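Local coordinates for protein tapirin (Caldicellulosiruptor kristjanssonii, PDB 6N2B) that probably binds cellulose through its C-terminal beta-helix domain, which also carries a calcium ion, helping the thermophilic cell adhere to plant biomass, at residues M301-Y306 against G326-G331. Residues are numbered along the deposited sequence; the frame is centred on the assembly and turned at random.
Sequences MELNGY and GNFEIG
Leu-303 and Phe-328 meet in the hydrophobic core of a parallel beta-helix, where strand 300-303 on one face of the solenoid packs against strand 327-330, on another face and one coil beyond strand 307-311. Methyl CD1 of Leu-303 lies over one face of the Phe-328 ring as a CH-pi contact, 4.0 Å from the ring centroid and 21° off the normal. It is displaced toward the rim, with ring atom CG of Phe-328 at 3.7 Å from CD1 of Leu-303. Phe-328 points inward from its strand, and CG, anti to the backbone N (chi1 178°), lies beside the carbonyl carbon. The side chain of flexible Met-301, bent at chi3, crosses that of Phe-328 at about a right angle. Val-320, Val-322, Tyr-309 and Ala-311 of intervening strands also touch Phe-328. An alanine in place of Phe-328 would probably leave the Leu-303 CD1 and Met-301 CE methyls without the ring they pack on and open a gap in the core. Outward, the contact gives way to polar, partly exposed side chains such as Glu-302, whose OE2 accepts a 2.6 Å hydrogen bond from ND2 of Asn-304 on its anti side, 34° out of the carboxylate plane; this pair lies within 301-306 and adds nothing across the segments. In the turns between the faces, Gly-305 and Gly-326 bring the backbones close, neither having a side chain to hold them apart. At the ring's far end, the Met-301 methyl CE stops 3.9 Å from CZ of Phe-328.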
ATOM      1  N   MET A 301      -1.377 -12.982  -7.589  1.00 32.45           N
ATOM      2  CA  MET A 301      -2.161 -11.750  -7.619  1.00 22.51           C
ATOM      3  C   MET A 301      -3.547 -12.113  -8.118  1.00 28.18           C
ATOM      4  O   MET A 301      -3.714 -12.432  -9.296  1.00 29.18           O
ATOM      5  CB  MET A 301      -1.543 -10.695  -8.526  1.00 22.03           C
ATOM      6  CG  MET A 301      -2.408  -9.448  -8.638  1.00 20.37           C
ATOM      7  SD  MET A 301      -1.480  -8.014  -9.217  1.00 25.21           S
ATOM      8  CE  MET A 301      -1.415  -8.362 -10.980  1.00 22.43           C
ATOM      9  N   GLU A 302      -4.530 -12.065  -7.233  1.00 26.66           N
ATOM     10  CA  GLU A 302      -5.904 -12.412  -7.560  1.00 25.11           C
ATOM     11  C   GLU A 302      -6.681 -11.117  -7.746  1.00 28.84           C
ATOM     12  O   GLU A 302      -6.952 -10.396  -6.778  1.00 24.01           O
ATOM     13  CB  GLU A 302      -6.505 -13.283  -6.462  1.00 28.41           C
ATOM     14  CG  GLU A 302      -7.876 -13.824  -6.755  1.00 27.87           C
ATOM     15  CD  GLU A 302      -8.416 -14.626  -5.592  1.00 37.45           C
ATOM     16  OE1 GLU A 302      -7.592 -15.113  -4.776  1.00 34.69           O
ATOM     17  OE2 GLU A 302      -9.659 -14.760  -5.488  1.00 38.65           O
ATOM     18  N   LEU A 303      -7.025 -10.818  -8.996  1.00 27.36           N
ATOM     19  CA  LEU A 303      -7.732  -9.590  -9.339  1.00 25.89           C
ATOM     20  C   LEU A 303      -9.192  -9.947  -9.588  1.00 28.90           C
ATOM     21  O   LEU A 303      -9.640 -10.106 -10.725  1.00 31.03           O
ATOM     22  CB  LEU A 303      -7.090  -8.926 -10.551  1.00 19.56           C
ATOM     23  CG  LEU A 303      -5.628  -8.570 -10.311  1.00 26.54           C
ATOM     24  CD1 LEU A 303      -4.978  -7.964 -11.555  1.00 24.12           C
ATOM     25  CD2 LEU A 303      -5.522  -7.621  -9.134  1.00 25.13           C
ATOM     26  N   ASN A 304      -9.937 -10.102  -8.496  1.00 26.13           N
ATOM     27  CA  ASN A 304     -11.375 -10.244  -8.626  1.00 25.72           C
ATOM     28  C   ASN A 304     -11.970  -8.913  -9.012  1.00 25.13           C
ATOM     29  O   ASN A 304     -11.348  -7.864  -8.878  1.00 33.57           O
ATOM     30  CB  ASN A 304     -12.017 -10.745  -7.341  1.00 28.76           C
ATOM     31  CG  ASN A 304     -11.820 -12.219  -7.153  1.00 37.25           C
ATOM     32  OD1 ASN A 304     -12.460 -13.029  -7.832  1.00 35.17           O
ATOM     33  ND2 ASN A 304     -10.906 -12.587  -6.253  1.00 29.22           N
ATOM     34  N   GLY A 305     -13.207  -8.959  -9.477  1.00 34.56           N
ATOM     35  CA  GLY A 305     -13.671  -8.021 -10.461  1.00 26.18           C
ATOM     36  C   GLY A 305     -14.679  -7.004  -9.975  1.00 35.58           C
ATOM     37  O   GLY A 305     -15.033  -6.924  -8.795  1.00 22.42           O
ATOM     38  N   TYR A 306     -15.238  -6.318 -10.970  1.00 47.69           N
ATOM     39  CA  TYR A 306     -15.640  -4.926 -10.979  1.00 32.95           C
ATOM     40  C   TYR A 306     -14.447  -4.111 -10.523  1.00 31.88           C
ATOM     41  O   TYR A 306     -14.297  -3.754  -9.351  1.00 34.32           O
ATOM     42  CB  TYR A 306     -16.927  -4.744 -10.200  1.00 34.38           C
ATOM     43  CG  TYR A 306     -18.016  -5.389 -11.023  1.00 45.92           C
ATOM     44  CD1 TYR A 306     -18.084  -5.155 -12.399  1.00 41.32           C
ATOM     45  CD2 TYR A 306     -18.911  -6.302 -10.467  1.00 51.54           C
ATOM     46  CE1 TYR A 306     -19.045  -5.769 -13.187  1.00 41.50           C
ATOM     47  CE2 TYR A 306     -19.885  -6.922 -11.255  1.00 52.21           C
ATOM     48  CZ  TYR A 306     -19.943  -6.650 -12.612  1.00 45.80           C
ATOM     49  OH  TYR A 306     -20.896  -7.259 -13.394  1.00 53.24           O
ATOM     50  N   GLY A 326     -13.170  -8.860 -13.594  1.00 31.31           N
ATOM     51  CA  GLY A 326     -12.034  -7.969 -13.461  1.00 35.41           C
ATOM     52  C   GLY A 326     -11.379  -7.661 -14.794  1.00 33.19           C
ATOM     53  O   GLY A 326     -11.357  -8.478 -15.710  1.00 33.17           O
ATOM     54  N   ASN A 327     -10.828  -6.450 -14.887  1.00 32.32           N
ATOM     55  CA  ASN A 327     -10.140  -5.951 -16.071  1.00 32.60           C
ATOM     56  C   ASN A 327      -8.692  -5.694 -15.712  1.00 32.38           C
ATOM     57  O   ASN A 327      -8.412  -4.880 -14.825  1.00 37.87           O
ATOM     58  CB  ASN A 327     -10.755  -4.650 -16.571  1.00 38.06           C
ATOM     59  CG  ASN A 327     -11.884  -4.873 -17.516  1.00 52.06           C
ATOM     60  OD1 ASN A 327     -11.736  -4.686 -18.721  1.00 60.07           O
ATOM     61  ND2 ASN A 327     -13.036  -5.272 -16.979  1.00 58.63           N
ATOM     62  N   PHE A 328      -7.774  -6.341 -16.420  1.00 27.40           N
ATOM     63  CA  PHE A 328      -6.356  -6.194 -16.132  1.00 28.57           C
ATOM     64  C   PHE A 328      -5.610  -5.877 -17.418  1.00 27.53           C
ATOM     65  O   PHE A 328      -5.669  -6.662 -18.368  1.00 28.62           O
ATOM     66  CB  PHE A 328      -5.810  -7.461 -15.486  1.00 18.14           C
ATOM     67  CG  PHE A 328      -4.353  -7.395 -15.200  1.00 24.10           C
ATOM     68  CD1 PHE A 328      -3.781  -6.215 -14.760  1.00 21.35           C
ATOM     69  CD2 PHE A 328      -3.548  -8.512 -15.378  1.00 23.29           C
ATOM     70  CE1 PHE A 328      -2.430  -6.151 -14.506  1.00 27.40           C
ATOM     71  CE2 PHE A 328      -2.197  -8.457 -15.116  1.00 18.94           C
ATOM     72  CZ  PHE A 328      -1.634  -7.284 -14.673  1.00 20.99           C
ATOM     73  N   GLU A 329      -4.895  -4.748 -17.446  1.00 22.17           N
ATOM     74  CA  GLU A 329      -4.113  -4.329 -18.607  1.00 24.27           C
ATOM     75  C   GLU A 329      -2.628  -4.278 -18.275  1.00 26.93           C
ATOM     76  O   GLU A 329      -2.237  -3.701 -17.255  1.00 24.82           O
ATOM     77  CB  GLU A 329      -4.538  -2.952 -19.105  1.00 37.61           C
ATOM     78  CG  GLU A 329      -6.021  -2.751 -19.297  1.00 36.36           C
ATOM     79  CD  GLU A 329      -6.299  -1.496 -20.106  1.00 48.55           C
ATOM     80  OE1 GLU A 329      -5.398  -0.616 -20.172  1.00 39.77           O
ATOM     81  OE2 GLU A 329      -7.405  -1.405 -20.688  1.00 48.09           O
ATOM     82  N   ILE A 330      -1.803  -4.838 -19.156  1.00 17.12           N
ATOM     83  CA  ILE A 330      -0.355  -4.774 -19.033  1.00 14.23           C
ATOM     84  C   ILE A 330       0.171  -3.771 -20.051  1.00 22.49           C
ATOM     85  O   ILE A 330       0.029  -3.973 -21.264  1.00 32.85           O
ATOM     86  CB  ILE A 330       0.285  -6.151 -19.237  1.00 21.05           C
ATOM     87  CG1 ILE A 330      -0.303  -7.148 -18.239  1.00 23.70           C
ATOM     88  CG2 ILE A 330       1.801  -6.053 -19.092  1.00 21.06           C
ATOM     89  CD1 ILE A 330       0.089  -8.563 -18.521  1.00 20.18           C
ATOM     90  N   GLY A 331       0.802  -2.700 -19.560  1.00 27.31           N
ATOM     91  CA  GLY A 331       1.162  -1.595 -20.430  1.00 24.33           C
ATOM     92  C   GLY A 331       2.470  -1.772 -21.166  1.00 27.21           C
ATOM     93  O   GLY A 331       2.634  -1.239 -22.269  1.00 28.67           O
TER